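PDB 1YSJ: N-acetylcysteine deacetylase from Bacillus subtilis, which probably catalyses the metal-dependent hydrolysis of N-acetyl-L-cysteine to L-cysteine and acetate, a step in the breakdown of S-(2-succino)cysteine to cysteine. Local coordinates for residues A[205-210]-A[308-313]; A[222-227]-A[303-308]. The protein carries 1 engineered substitution. One frame throughout, in Å; residues are numbered along the deposited sequence.

Both contacts are surface contacts away from the dinuclear nickel site, with centres about 17 Å apart, and both use strand 306-320. Contact 1 is strand pairing: 205-210 and 308-313 run antiparallel, share six backbone hydrogen bonds and bury 584 Å². Contact 2 buries 199 Å² with no such bonds: the turn leading into strand 306-320 packs by side chain and carbonyl against the turn that leads into helix 226-237, the helix that follows strand 197-211. Glu308 falls within both ranges but touches across contact 1 alone; Ile210 joins the two, its CD1 lying 3.6 Å from CB of Ala307. Aromatic and charged groups mark contact 1, whereas one isoleucine methyl does most of the touching in contact 2.

Contact 1: residues A[205-210]-A[308-313]; sequences RFEIVI and EFKWFP
An edge pair of an antiparallel sheet brings Arg205, Glu207 and Val209 opposite Phe312, Lys310 and Glu308 in three hydrogen-bonded pairs, the strand directions 166° apart. Each pair closes a two-bond ring; in the first, Phe312 N gives its hydrogen to Arg205 O at 2.7 Å and Arg205 N returns one to Phe312 O at 2.9 Å. At the non-hydrogen-bonded position between the last two pairs, Ile208 CA approaches Glu308 O at 3.1 Å, a CA-H...O contact. Strand 306-320 is an outermost strand, within this chain, of a four-stranded antiparallel sheet, consistent with the dimerisation domain of M20 peptidases, and the sheet's two faces differ in chemistry. Phe206, Ile208, Phe309 and Trp311 share the helix-covered face: CG1 of Ile208 lies 3.6 Å from Phe309 CD1, and the Phe206 CB sits 4.0 Å from Trp311 CE3, while helix 282-302 adds Met292 and Pro289. On the other face Arg205 and Phe312 form a cation-pi pair. A bend at chi3 (78°) turns the guanidinium over the ring, with Arg205 NH2 3.2 Å above the centre of the Phe312 ring and Arg205 CZ 4.1 Å from its centroid. The planes stand 70° apart, so the group leans in by its edge instead of stacking flat. Trp264 of the second subunit is another cation-pi partner of Arg205. A serine in place of Phe312 removes the ring beneath NH2, and the Arg205 guanidinium would probably be freer to turn. Farther along this face, Glu308 OE2 is held in a salt bridge by Lys211.

Contact 2: residues A[222-227]-A[303-308]; sequences NSIDPI and YGAQAE
Small-scale packing at the surface, between the turn that carries Ile224 and Asp225 into helix 226-237 and the turn at Tyr303 to Ala305 that links helix 282-302 to strand 306-320, makes up this contact. Two helix-end motifs meet here. Asp225 is the N-cap of helix 226-237, and Gly304, with a positive phi of 71°, is the C-prime residue of the Schellman motif that ends helix 282-302. The CA atoms of Asp225 and Tyr303 are 6.4 Å apart, and those of Ile224 and Gly304 6.9 Å, too far for strand-like pairing; the evidence is of van der Waals touching alone. Tyr303 lays its CB 3.9 Å from Asp225 O; its side chain packs on Ala228 and Ala229 of helix 226-237, and its OH is hydrogen-bonded to Gln232 NE2. Tyr303, just before the Schellman glycine, thus lies against the side of that helix. Asp225 has its own polar partners: OD1 caps Ala228 N through a weak hydrogen bond, and its stronger partner is Gln238 NE2 of the second subunit, which places this turn beside the dimer partner. Ile210 of strand 197-211 packs against both Pro226 and Ala305, so the sheet touches both turns. Ile224 carries the rest. Its CG1 lies anti to the backbone N (chi1 -171°), and a chi2 of 63° then brings Ile224 CD1 up to the turn at 303-305, where it lies 3.8 Å from Ala305 CB, 3.6 Å from Tyr303 O and, nearest, 3.3 Å from Gly304 O.

Contact 1: residues A[205-210]-A[308-313]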
loop_
_atom_site.group_PDB
_atom_site.type_symbol
_atom_site.label_atom_id
_atom_site.label_comp_id
_atom_site.label_asym_id
_atom_site.label_seq_id
_atom_site.Cartn_x
_atom_site.Cartn_y
_atom_site.Cartn_z
ATOM N N ARG A 205 -11.297 -14.776 -3.223
ATOM C CA ARG A 205 -10.465 -13.586 -3.279
ATOM C C ARG A 205 -11.301 -12.411 -3.776
ATOM O O ARG A 205 -12.154 -12.575 -4.647
ATOM C CB ARG A 205 -9.280 -13.834 -4.220
ATOM C CG ARG A 205 -8.149 -12.823 -4.119
ATOM C CD ARG A 205 -7.046 -13.117 -5.127
ATOM N NE ARG A 205 -7.399 -12.687 -6.478
ATOM C CZ ARG A 205 -6.690 -12.965 -7.569
ATOM N NH1 ARG A 205 -5.574 -13.679 -7.487
ATOM N NH2 ARG A 205 -7.103 -12.528 -8.752
ATOM N N PHE A 206 -11.062 -11.232 -3.209
ATOM C CA PHE A 206 -11.678 -10.003 -3.717
ATOM C C PHE A 206 -10.653 -8.882 -3.848
ATOM O O PHE A 206 -9.650 -8.873 -3.142
ATOM C CB PHE A 206 -12.860 -9.559 -2.842
ATOM C CG PHE A 206 -12.459 -8.990 -1.507
ATOM C CD1 PHE A 206 -12.385 -9.804 -0.384
ATOM C CD2 PHE A 206 -12.172 -7.630 -1.369
ATOM C CE1 PHE A 206 -12.021 -9.280 0.853
ATOM C CE2 PHE A 206 -11.801 -7.102 -0.140
ATOM C CZ PHE A 206 -11.726 -7.931 0.975
ATOM N N GLU A 207 -10.923 -7.946 -4.755
ATOM C CA GLU A 207 -10.095 -6.764 -4.955
ATOM C C GLU A 207 -10.989 -5.539 -5.152
ATOM O O GLU A 207 -11.931 -5.570 -5.945
ATOM C CB GLU A 207 -9.180 -6.954 -6.171
ATOM C CG GLU A 207 -8.290 -5.746 -6.499
ATOM C CD GLU A 207 -7.548 -5.886 -7.825
ATOM O OE1 GLU A 207 -7.135 -4.842 -8.382
ATOM O OE2 GLU A 207 -7.380 -7.031 -8.310
ATOM N N ILE A 208 -10.698 -4.469 -4.419
ATOM C CA ILE A 208 -11.413 -3.203 -4.589
ATOM C C ILE A 208 -10.458 -2.067 -4.929
ATOM O O ILE A 208 -9.496 -1.821 -4.201
ATOM C CB ILE A 208 -12.259 -2.815 -3.350
ATOM C CG1 ILE A 208 -13.125 -3.989 -2.896
ATOM C CG2 ILE A 208 -13.133 -1.603 -3.665
ATOM C CD1 ILE A 208 -13.886 -3.743 -1.619
ATOM N N VAL A 209 -10.733 -1.393 -6.043
ATOM C CA VAL A 209 -9.993 -0.201 -6.458
ATOM C C VAL A 209 -10.886 1.030 -6.281
ATOM O O VAL A 209 -12.007 1.071 -6.798
ATOM C CB VAL A 209 -9.507 -0.305 -7.937
ATOM C CG1 VAL A 209 -8.792 0.972 -8.371
ATOM C CG2 VAL A 209 -8.592 -1.515 -8.131
ATOM N N ILE A 210 -10.381 2.013 -5.536
ATOM C CA ILE A 210 -11.086 3.278 -5.289
ATOM C C ILE A 210 -10.388 4.437 -5.997
ATOM O O ILE A 210 -9.270 4.812 -5.632
ATOM C CB ILE A 210 -11.163 3.621 -3.767
ATOM C CG1 ILE A 210 -11.688 2.438 -2.940
ATOM C CG2 ILE A 210 -11.984 4.899 -3.534
ATOM C CD1 ILE A 210 -13.134 2.055 -3.225
ATOM N N GLU A 308 -14.308 0.014 -7.865
ATOM C CA GLU A 308 -14.275 -1.166 -8.718
ATOM C C GLU A 308 -14.180 -2.382 -7.814
ATOM O O GLU A 308 -13.244 -2.495 -7.024
ATOM C CB GLU A 308 -13.063 -1.136 -9.648
ATOM C CG GLU A 308 -13.191 -0.223 -10.847
ATOM C CD GLU A 308 -11.919 -0.171 -11.680
ATOM O OE1 GLU A 308 -11.267 -1.228 -11.847
ATOM O OE2 GLU A 308 -11.575 0.930 -12.172
ATOM N N PHE A 309 -15.151 -3.284 -7.922
ATOM C CA PHE A 309 -15.152 -4.507 -7.123
ATOM C C PHE A 309 -14.908 -5.712 -8.016
ATOM O O PHE A 309 -15.628 -5.927 -8.991
ATOM C CB PHE A 309 -16.473 -4.659 -6.358
ATOM C CG PHE A 309 -16.490 -5.818 -5.395
ATOM C CD1 PHE A 309 -16.075 -5.650 -4.081
ATOM C CD2 PHE A 309 -16.931 -7.077 -5.802
ATOM C CE1 PHE A 309 -16.090 -6.714 -3.186
ATOM C CE2 PHE A 309 -16.947 -8.153 -4.914
ATOM C CZ PHE A 309 -16.526 -7.970 -3.602
ATOM N N LYS A 310 -13.885 -6.488 -7.678
ATOM C CA LYS A 310 -13.565 -7.705 -8.420
ATOM C C LYS A 310 -13.620 -8.925 -7.508
ATOM O O LYS A 310 -13.163 -8.878 -6.368
ATOM C CB LYS A 310 -12.193 -7.594 -9.084
ATOM C CG LYS A 310 -12.151 -6.662 -10.282
ATOM C CD LYS A 310 -10.890 -6.883 -11.102
ATOM C CE LYS A 310 -10.793 -5.883 -12.242
ATOM N NZ LYS A 310 -9.654 -6.189 -13.156
ATOM N N TRP A 311 -14.183 -10.012 -8.026
ATOM C CA TRP A 311 -14.410 -11.231 -7.253
ATOM C C TRP A 311 -13.754 -12.420 -7.950
ATOM O O TRP A 311 -13.998 -12.662 -9.135
ATOM C CB TRP A 311 -15.915 -11.452 -7.102
ATOM C CG TRP A 311 -16.328 -12.629 -6.266
ATOM C CD1 TRP A 311 -16.757 -13.849 -6.718
ATOM C CD2 TRP A 311 -16.388 -12.689 -4.836
ATOM N NE1 TRP A 311 -17.068 -14.666 -5.657
ATOM C CE2 TRP A 311 -16.854 -13.981 -4.491
ATOM C CE3 TRP A 311 -16.089 -11.779 -3.812
ATOM C CZ2 TRP A 311 -17.030 -14.387 -3.161
ATOM C CZ3 TRP A 311 -16.262 -12.183 -2.489
ATOM C CH2 TRP A 311 -16.729 -13.480 -2.177
ATOM N N PHE A 312 -12.919 -13.151 -7.215
ATOM C CA PHE A 312 -12.192 -14.295 -7.779
ATOM C C PHE A 312 -12.380 -15.559 -6.942
ATOM O O PHE A 312 -11.698 -15.738 -5.928
ATOM C CB PHE A 312 -10.697 -13.984 -7.930
ATOM C CG PHE A 312 -10.410 -12.680 -8.617
ATOM C CD1 PHE A 312 -10.171 -11.527 -7.873
ATOM C CD2 PHE A 312 -10.372 -12.604 -10.005
ATOM C CE1 PHE A 312 -9.898 -10.321 -8.499
ATOM C CE2 PHE A 312 -10.102 -11.397 -10.643
ATOM C CZ PHE A 312 -9.866 -10.253 -9.887
ATOM N N PRO A 313 -13.312 -16.437 -7.360
ATOM C CA PRO A 313 -13.565 -17.691 -6.652
ATOM C C PRO A 313 -12.329 -18.589 -6.583
ATOM O O PRO A 313 -11.617 -18.762 -7.580
ATOM C CB PRO A 313 -14.670 -18.352 -7.483
ATOM C CG PRO A 313 -15.323 -17.225 -8.208
ATOM C CD PRO A 313 -14.201 -16.285 -8.525
#

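Contact 2: residues A[222-227]-A[303-308]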
loop_
_atom_site.group_PDB
_atom_site.type_symbol
_atom_site.label_atom_id
_atom_site.label_comp_id
_atom_site.label_asym_id
_atom_site.label_seq_id
_atom_site.Cartn_x
_atom_site.Cartn_y
_atom_site.Cartn_z
ATOM N N ASN A 222 -11.015 20.757 -3.733
ATOM C CA ASN A 222 -10.984 19.312 -3.543
ATOM C C ASN A 222 -10.854 18.564 -4.870
ATOM O O ASN A 222 -11.772 18.573 -5.697
ATOM C CB ASN A 222 -12.227 18.840 -2.770
ATOM C CG ASN A 222 -12.221 17.338 -2.492
ATOM O OD1 ASN A 222 -13.149 16.623 -2.875
ATOM N ND2 ASN A 222 -11.176 16.856 -1.824
ATOM N N SER A 223 -9.699 17.928 -5.065
ATOM C CA SER A 223 -9.452 17.106 -6.248
ATOM C C SER A 223 -10.120 15.743 -6.091
ATOM O O SER A 223 -10.954 15.362 -6.915
ATOM C CB SER A 223 -7.948 16.945 -6.496
ATOM O OG SER A 223 -7.341 18.194 -6.778
ATOM N N ILE A 224 -9.753 15.027 -5.028
ATOM C CA ILE A 224 -10.351 13.729 -4.679
ATOM C C ILE A 224 -9.785 13.176 -3.366
ATOM O O ILE A 224 -8.624 13.423 -3.026
ATOM C CB ILE A 224 -10.201 12.676 -5.832
ATOM C CG1 ILE A 224 -11.029 11.415 -5.547
ATOM C CG2 ILE A 224 -8.729 12.342 -6.102
ATOM C CD1 ILE A 224 -12.524 11.657 -5.466
ATOM N N ASP A 225 -10.609 12.433 -2.629
ATOM C CA ASP A 225 -10.146 11.748 -1.424
ATOM C C ASP A 225 -10.458 10.244 -1.456
ATOM O O ASP A 225 -11.434 9.796 -0.844
ATOM C CB ASP A 225 -10.729 12.406 -0.166
ATOM C CG ASP A 225 -9.811 12.282 1.045
ATOM O OD1 ASP A 225 -8.844 11.485 1.001
ATOM O OD2 ASP A 225 -10.061 12.987 2.047
ATOM N N PRO A 226 -9.632 9.458 -2.179
ATOM C CA PRO A 226 -9.799 8.002 -2.207
ATOM C C PRO A 226 -9.378 7.311 -0.904
ATOM O O PRO A 226 -9.892 6.233 -0.591
ATOM C CB PRO A 226 -8.881 7.568 -3.352
ATOM C CG PRO A 226 -7.838 8.611 -3.415
ATOM C CD PRO A 226 -8.505 9.897 -3.025
ATOM N N ILE A 227 -8.459 7.932 -0.164
ATOM C CA ILE A 227 -7.936 7.380 1.092
ATOM C C ILE A 227 -9.011 7.344 2.176
ATOM O O ILE A 227 -9.214 6.312 2.823
ATOM C CB ILE A 227 -6.716 8.182 1.614
ATOM C CG1 ILE A 227 -5.616 8.279 0.548
ATOM C CG2 ILE A 227 -6.186 7.583 2.920
ATOM C CD1 ILE A 227 -4.695 7.087 0.471
ATOM N N TYR A 303 -17.767 10.140 -1.197
ATOM C CA TYR A 303 -16.519 10.903 -1.271
ATOM C C TYR A 303 -16.178 11.421 -2.675
ATOM O O TYR A 303 -15.056 11.873 -2.923
ATOM C CB TYR A 303 -15.360 10.081 -0.691
ATOM C CG TYR A 303 -15.438 9.961 0.809
ATOM C CD1 TYR A 303 -16.089 8.885 1.410
ATOM C CD2 TYR A 303 -14.886 10.943 1.632
ATOM C CE1 TYR A 303 -16.176 8.781 2.793
ATOM C CE2 TYR A 303 -14.968 10.849 3.015
ATOM C CZ TYR A 303 -15.612 9.767 3.589
ATOM O OH TYR A 303 -15.691 9.677 4.960
ATOM N N GLY A 304 -17.155 11.367 -3.579
ATOM C CA GLY A 304 -16.969 11.817 -4.958
ATOM C C GLY A 304 -16.076 10.893 -5.765
ATOM O O GLY A 304 -15.544 11.284 -6.807
ATOM N N ALA A 305 -15.916 9.665 -5.278
ATOM C CA ALA A 305 -15.076 8.660 -5.917
ATOM C C ALA A 305 -15.931 7.490 -6.390
ATOM O O ALA A 305 -17.128 7.427 -6.097
ATOM C CB ALA A 305 -14.002 8.182 -4.945
ATOM N N GLN A 306 -15.320 6.572 -7.136
ATOM C CA GLN A 306 -16.007 5.357 -7.558
ATOM C C GLN A 306 -15.219 4.108 -7.179
ATOM O O GLN A 306 -13.986 4.136 -7.091
ATOM C CB GLN A 306 -16.327 5.380 -9.061
ATOM C CG GLN A 306 -15.119 5.356 -9.991
ATOM C CD GLN A 306 -15.508 5.225 -11.459
ATOM O OE1 GLN A 306 -15.160 4.242 -12.120
ATOM N NE2 GLN A 306 -16.233 6.216 -11.974
ATOM N N ALA A 307 -15.945 3.022 -6.944
ATOM C CA ALA A 307 -15.340 1.757 -6.555
ATOM C C ALA A 307 -15.408 0.738 -7.682
ATOM O O ALA A 307 -16.422 0.627 -8.378
ATOM C CB ALA A 307 -16.014 1.210 -5.301
ATOM N N GLU A 308 -14.308 0.014 -7.865
ATOM C CA GLU A 308 -14.275 -1.166 -8.718
ATOM C C GLU A 308 -14.180 -2.382 -7.814
ATOM O O GLU A 308 -13.244 -2.495 -7.024
ATOM C CB GLU A 308 -13.063 -1.136 -9.648
ATOM C CG GLU A 308 -13.191 -0.223 -10.847
ATOM C CD GLU A 308 -11.919 -0.171 -11.680
ATOM O OE1 GLU A 308 -11.267 -1.228 -11.847
ATOM O OE2 GLU A 308 -11.575 0.930 -12.172
#